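Hypothetical protein (Bacteroides fragilis, PDB 4JJA) is of unknown function but probably acts as an exo-beta-N-acetylmuramidase that cleaves N-acetylmuramic acid residues from peptidoglycan. Local coordinates at residues C234-G238 against T239-L243; P277-L280 against N281-C284; D345-K348 against A349-R353. All blocks are in the same frame, centred on the assembly; numbering follows the deposited sequence. Where two conformers were deposited one is given.

Interaction 1 of 3, residues C234-G238 against T239-L243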
# COMPACT_ATOMS: atom_id res chain seq x y z
N CYS A 234 -5.73 -3.81 -9.82
CA CYS A 234 -5.91 -4.69 -8.67
C CYS A 234 -7.38 -4.98 -8.42
O CYS A 234 -7.70 -5.97 -7.80
CB CYS A 234 -5.25 -4.10 -7.39
SG CYS A 234 -4.97 -5.32 -6.10
N LEU A 235 -8.29 -4.16 -8.96
CA LEU A 235 -9.72 -4.51 -8.87
C LEU A 235 -10.04 -5.85 -9.47
O LEU A 235 -11.04 -6.49 -9.09
CB LEU A 235 -10.56 -3.38 -9.46
CG LEU A 235 -10.34 -2.00 -8.80
CD1 LEU A 235 -11.24 -0.97 -9.51
CD2 LEU A 235 -10.62 -2.03 -7.31
N PHE A 236 -9.23 -6.30 -10.42
CA PHE A 236 -9.42 -7.62 -10.99
C PHE A 236 -9.23 -8.76 -10.00
O PHE A 236 -9.67 -9.87 -10.26
CB PHE A 236 -8.55 -7.87 -12.23
CG PHE A 236 -9.00 -7.16 -13.47
CD1 PHE A 236 -10.24 -7.42 -14.03
CD2 PHE A 236 -8.18 -6.26 -14.14
CE1 PHE A 236 -10.62 -6.86 -15.22
CE2 PHE A 236 -8.57 -5.66 -15.35
CZ PHE A 236 -9.81 -5.96 -15.86
N GLU A 237 -8.63 -8.50 -8.86
CA GLU A 237 -8.54 -9.54 -7.83
C GLU A 237 -9.92 -9.87 -7.27
O GLU A 237 -10.06 -10.87 -6.60
CB GLU A 237 -7.57 -9.14 -6.74
CG GLU A 237 -6.16 -9.04 -7.36
CD GLU A 237 -4.96 -9.36 -6.55
OE1 GLU A 237 -4.99 -9.19 -5.36
OE2 GLU A 237 -3.93 -9.71 -7.20
N GLY A 238 -10.92 -9.04 -7.52
CA GLY A 238 -12.31 -9.33 -7.21
C GLY A 238 -13.06 -10.00 -8.33
O GLY A 238 -14.30 -9.93 -8.31
N THR A 239 -12.35 -10.62 -9.27
CA THR A 239 -12.90 -11.24 -10.46
C THR A 239 -12.04 -12.44 -10.79
O THR A 239 -10.96 -12.61 -10.20
CB THR A 239 -12.86 -10.27 -11.69
OG1 THR A 239 -11.53 -10.27 -12.25
CG2 THR A 239 -13.33 -8.85 -11.36
N PRO A 240 -12.41 -13.25 -11.80
CA PRO A 240 -11.53 -14.34 -12.26
C PRO A 240 -10.45 -13.96 -13.26
O PRO A 240 -9.71 -14.81 -13.74
CB PRO A 240 -12.50 -15.32 -12.89
CG PRO A 240 -13.80 -14.75 -12.81
CD PRO A 240 -13.75 -13.36 -12.36
N VAL A 241 -10.38 -12.69 -13.62
CA VAL A 241 -9.48 -12.22 -14.68
C VAL A 241 -8.05 -12.21 -14.14
O VAL A 241 -7.79 -11.75 -13.03
CB VAL A 241 -9.90 -10.81 -15.15
CG1 VAL A 241 -8.96 -10.25 -16.13
CG2 VAL A 241 -11.32 -10.84 -15.69
N SER A 242 -7.09 -12.69 -14.93
CA SER A 242 -5.69 -12.58 -14.58
C SER A 242 -5.22 -11.14 -14.83
O SER A 242 -5.54 -10.54 -15.87
CB SER A 242 -4.81 -13.52 -15.45
OG SER A 242 -3.41 -13.27 -15.22
N LEU A 243 -4.36 -10.66 -13.92
CA LEU A 243 -3.72 -9.37 -14.08
C LEU A 243 -2.22 -9.52 -14.31
O LEU A 243 -1.43 -8.57 -14.13
CB LEU A 243 -4.06 -8.44 -12.92
CG LEU A 243 -3.84 -8.95 -11.50
CD1 LEU A 243 -2.37 -9.05 -11.10
CD2 LEU A 243 -4.57 -8.03 -10.51
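Phe236, in a short 3-10 turn that continues helix 224-233, meets Thr239 through backbone and side chain at once: the amide N of Thr239 bonds to Phe236 O at 3.0 Å, bent to 133° at the hydrogen and reaching that oxygen from above the carbonyl plane. The hydroxyl of Thr239 takes the same acceptor differently, OG1 giving its proton to Phe236 O at 2.8 Å, in the carbonyl plane and on a lone pair. Two donors of one residue thus grip a single buried oxygen. Threonine suits the place because its OG1, set between backbone N and carbonyl carbon (chi1 80°), can reach back to Phe236 and also accept from the chain ahead: Val241 N bonds to Thr239 OG1 at 3.0 Å. That second bond makes an ST turn, so one hydroxyl fastens the end of the 3-10 turn to the start of the loop leading to strand 253-256.

The turn brings Val241 over the ring of Phe236. Its CG1 makes a CH-pi contact from above one face, 4.0 Å from the Phe236 ring centroid and displaced toward the rim, while Val241 CB lies 3.6 Å from Phe236 CD1. Thr239 OG1 sits at the edge of that ring, near its plane. A flat apolar residue fits here, since Tyr254 also stacks with it and Tyr306 and Ala310 of helix 305-314 touch it. Further on, Leu243 reaches back with one methyl: CD2 lies 3.7 Å from Glu237 CG, against the aliphatic part of the glutamate. The bend of Glu237 at chi2 carries its carboxylate onward, where OE2 forms a salt bridge with Arg245 and OE1 is hydrogen-bonded to a bound glycerol, probably from the crystallisation liquor.

Interaction 2 of 3, residues P277-L280 against N281-C284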
# COMPACT_ATOMS: atom_id res chain seq x y z
N PRO A 277 -0.49 -19.00 -9.56
CA PRO A 277 -1.17 -17.80 -9.97
C PRO A 277 -2.53 -18.09 -10.62
O PRO A 277 -2.76 -19.20 -11.09
CB PRO A 277 -0.19 -17.15 -10.99
CG PRO A 277 0.44 -18.32 -11.65
CD PRO A 277 0.62 -19.30 -10.51
N PRO A 278 -3.39 -17.09 -10.65
CA PRO A 278 -4.63 -17.19 -11.38
C PRO A 278 -4.39 -17.63 -12.83
O PRO A 278 -3.53 -17.07 -13.52
CB PRO A 278 -5.23 -15.78 -11.26
CG PRO A 278 -4.58 -15.22 -10.03
CD PRO A 278 -3.27 -15.81 -9.92
N GLN A 279 -5.16 -18.59 -13.31
CA GLN A 279 -5.08 -19.03 -14.68
C GLN A 279 -3.72 -19.65 -15.03
O GLN A 279 -3.28 -19.58 -16.18
CB GLN A 279 -5.50 -17.93 -15.68
CG GLN A 279 -6.82 -17.21 -15.34
CD GLN A 279 -8.02 -18.09 -15.29
OE1 GLN A 279 -8.01 -19.21 -15.74
NE2 GLN A 279 -9.09 -17.58 -14.68
N LEU A 280 -3.07 -20.25 -14.04
CA LEU A 280 -1.81 -20.93 -14.21
C LEU A 280 -1.85 -21.85 -15.41
O LEU A 280 -2.72 -22.73 -15.48
CB LEU A 280 -1.45 -21.72 -12.96
CG LEU A 280 -0.24 -22.63 -13.06
CD1 LEU A 280 1.06 -21.85 -13.44
CD2 LEU A 280 -0.05 -23.40 -11.76
N ASN A 281 -0.90 -21.69 -16.32
CA ASN A 281 -0.72 -22.52 -17.49
C ASN A 281 -1.87 -22.48 -18.50
O ASN A 281 -1.93 -23.31 -19.41
CB ASN A 281 -0.33 -23.95 -17.12
CG ASN A 281 1.04 -24.05 -16.44
OD1 ASN A 281 1.97 -23.30 -16.76
ND2 ASN A 281 1.17 -24.95 -15.48
N LYS A 282 -2.73 -21.48 -18.40
CA LYS A 282 -3.79 -21.21 -19.37
C LYS A 282 -3.46 -20.06 -20.26
O LYS A 282 -3.01 -19.03 -19.77
CB LYS A 282 -5.08 -20.75 -18.63
CG LYS A 282 -5.54 -21.58 -17.55
CD LYS A 282 -6.17 -22.81 -18.06
CE LYS A 282 -7.10 -23.36 -16.97
NZ LYS A 282 -7.87 -24.43 -17.64
N LEU A 283 -3.80 -20.17 -21.53
CA LEU A 283 -3.65 -19.12 -22.47
C LEU A 283 -4.76 -18.11 -22.19
O LEU A 283 -5.96 -18.40 -22.30
CB LEU A 283 -3.74 -19.61 -23.93
CG LEU A 283 -3.52 -18.52 -24.98
CD1 LEU A 283 -2.12 -17.93 -24.88
CD2 LEU A 283 -3.85 -19.10 -26.38
N CYS A 284 -4.36 -16.92 -21.76
CA CYS A 284 -5.24 -15.80 -21.45
C CYS A 284 -5.24 -14.80 -22.58
O CYS A 284 -4.18 -14.41 -23.08
CB CYS A 284 -4.79 -15.12 -20.17
SG CYS A 284 -4.93 -16.16 -18.71
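Gln279 and Lys282 are the ends of a tight local turn at the protein surface, in the loop that leads from strand 265-266 into strand 284-288. Lys282 N closes it with a bond to Gln279 O of 3.0 Å, fairly straight at 157° and delivered from above the carbonyl plane. Lysine offers the same oxygen its aliphatic base, with Lys282 CG 3.3 Å from Gln279 O, before the chain bends at chi2 and carries the ammonium group away. On the inner side Cys284, small and apolar enough for a buried place at the strand's start, sets SG 3.6 Å from Gln279 CB. The bent glutamine chain leaves its amide NE2 to bond to Pro240 O. At the corner, Leu280 and Asn281 point the same way, and Leu280 CD1 lies 3.7 Å from Asn281 CG; the amide oxygen OD1 of Asn281 is held by Arg269. Asparagine is well suited to this corner because it tolerates the positive phi (64°) required there. Gln279 to Lys282 form a type II beta turn that overlaps another from Pro277 to Leu280, the two sharing Gln279 and Leu280 and leading the chain into the central strand of a three-stranded antiparallel sheet.

Interaction 3 of 3, residues D345-K348 against A349-R353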
# COMPACT_ATOMS: atom_id res chain seq x y z
N ASP A 345 -17.19 6.53 -16.74
CA ASP A 345 -17.22 7.94 -16.30
C ASP A 345 -18.37 8.19 -15.34
O ASP A 345 -18.23 8.93 -14.36
CB ASP A 345 -17.30 8.89 -17.50
CG ASP A 345 -15.99 9.07 -18.23
OD1 ASP A 345 -14.93 8.59 -17.81
OD2 ASP A 345 -16.05 9.69 -19.33
N GLU A 346 -19.54 7.60 -15.62
CA GLU A 346 -20.72 7.75 -14.77
C GLU A 346 -20.45 7.21 -13.37
O GLU A 346 -20.81 7.80 -12.36
CB GLU A 346 -21.87 6.92 -15.34
CG GLU A 346 -22.70 7.53 -16.40
CD GLU A 346 -23.90 6.67 -16.61
OE1 GLU A 346 -23.81 5.67 -17.36
OE2 GLU A 346 -24.91 6.98 -15.94
N ILE A 347 -19.86 6.03 -13.31
CA ILE A 347 -19.60 5.38 -12.04
C ILE A 347 -18.56 6.19 -11.26
O ILE A 347 -18.75 6.48 -10.06
CB ILE A 347 -19.15 3.90 -12.24
CG1 ILE A 347 -20.25 3.13 -12.96
CG2 ILE A 347 -18.82 3.27 -10.88
CD1 ILE A 347 -19.83 1.73 -13.41
N LYS A 348 -17.47 6.56 -11.92
CA LYS A 348 -16.42 7.31 -11.26
C LYS A 348 -16.95 8.66 -10.73
O LYS A 348 -16.62 9.09 -9.64
CB LYS A 348 -15.23 7.47 -12.19
CG LYS A 348 -14.19 8.41 -11.64
CD LYS A 348 -12.86 8.19 -12.31
CE LYS A 348 -11.80 9.07 -11.68
NZ LYS A 348 -10.46 8.65 -12.05
N ALA A 349 -17.82 9.33 -11.49
CA ALA A 349 -18.38 10.58 -11.05
C ALA A 349 -19.15 10.43 -9.74
O ALA A 349 -19.25 11.37 -8.99
CB ALA A 349 -19.29 11.18 -12.18
N ARG A 350 -19.71 9.25 -9.47
CA ARG A 350 -20.51 9.04 -8.28
C ARG A 350 -19.69 9.20 -6.99
O ARG A 350 -20.24 9.55 -5.96
CB ARG A 350 -21.24 7.70 -8.34
CG ARG A 350 -22.28 7.58 -7.25
CD ARG A 350 -23.19 6.43 -7.46
NE ARG A 350 -24.07 6.21 -6.32
CZ ARG A 350 -25.01 5.26 -6.31
NH1 ARG A 350 -25.24 4.54 -7.40
NH2 ARG A 350 -25.72 5.02 -5.22
N TRP A 351 -18.38 8.94 -7.05
CA TRP A 351 -17.53 9.07 -5.89
C TRP A 351 -16.81 10.41 -5.80
O TRP A 351 -16.02 10.62 -4.90
CB TRP A 351 -16.59 7.90 -5.71
CG TRP A 351 -15.52 7.71 -6.73
CD1 TRP A 351 -14.45 8.53 -7.02
CD2 TRP A 351 -15.35 6.55 -7.58
NE1 TRP A 351 -13.65 7.94 -7.97
CE2 TRP A 351 -14.15 6.72 -8.30
CE3 TRP A 351 -16.08 5.37 -7.74
CZ2 TRP A 351 -13.67 5.76 -9.18
CZ3 TRP A 351 -15.58 4.40 -8.62
CH2 TRP A 351 -14.40 4.61 -9.32
N LYS A 352 -17.05 11.33 -6.75
CA LYS A 352 -16.33 12.61 -6.73
C LYS A 352 -16.50 13.37 -5.44
O LYS A 352 -15.55 13.90 -4.88
CB LYS A 352 -16.78 13.46 -7.92
CG LYS A 352 -16.12 14.82 -8.03
CD LYS A 352 -14.67 14.74 -8.17
CE LYS A 352 -14.09 16.06 -8.75
NZ LYS A 352 -12.98 15.78 -9.71
N ARG A 353 -17.74 13.41 -4.95
CA ARG A 353 -18.04 14.09 -3.71
C ARG A 353 -17.30 13.48 -2.53
O ARG A 353 -16.74 14.22 -1.72
CB ARG A 353 -19.53 14.09 -3.44
CG ARG A 353 -20.27 15.00 -4.43
CD ARG A 353 -20.12 16.45 -4.08
NE ARG A 353 -20.81 16.69 -2.85
CZ ARG A 353 -21.72 17.61 -2.65
NH1 ARG A 353 -21.99 18.50 -3.60
NH2 ARG A 353 -22.28 17.66 -1.46
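Ala349 N bonds to Asp345 O at 2.9 Å, a regular alpha-helical link, and its CB, a single methyl, packs 3.3 Å from Asp345 O, a spot that suits a small side chain. At Arg350 the pattern tightens: its N bonds to Ile347 O at 3.0 Å, while the bond to Glu346 O is weak. The extended arginine chain then runs outward to a cation-pi contact with Tyr333. Trp351 follows, its N bonding to Lys348 O at 3.1 Å, and its side chain folds back under the preceding turn because CG stands between the backbone N and the carbonyl carbon (chi1 67°). This lays one indole face against Lys348, whose CA sits 3.6 Å from the centroid of the six-membered ring, only 6° off the normal. Lys348 CG also touches Trp351 CZ2 at 3.7 Å, so a long aliphatic chain suits a broad ring; Ile347 CG2 adds an apolar touch to Trp351 CZ3 at 4.1 Å. Asp151 receives both polar ends, a salt bridge from Lys348 NZ and a hydrogen bond from Trp351 NE1. Lys352 opens helix 352-362, so the tryptophan occupies its joint with helix 344-350, packed against Tyr333 of helix 333-339 and the loop residues Ile302, Leu304 and Pro153.

All three are local contacts in the C-terminal part of the chain, two in loops and one at a joint between helices, and they follow one another in sequence without overlap. Interactions 1 and 2 are neighbours, with centres 12 Å apart, and they touch, in part through packing of Ser242 on Gln279 and Cys284. Interaction 1 leads toward strand 253-256 and interaction 2 enters strand 284-288, which pair in the same small antiparallel sheet, so the two lie on adjoining approaches to it. Interaction 3 is separate among the late helices and touches neither, its centre 21 Å from that of interaction 1 and 33 Å from that of interaction 2.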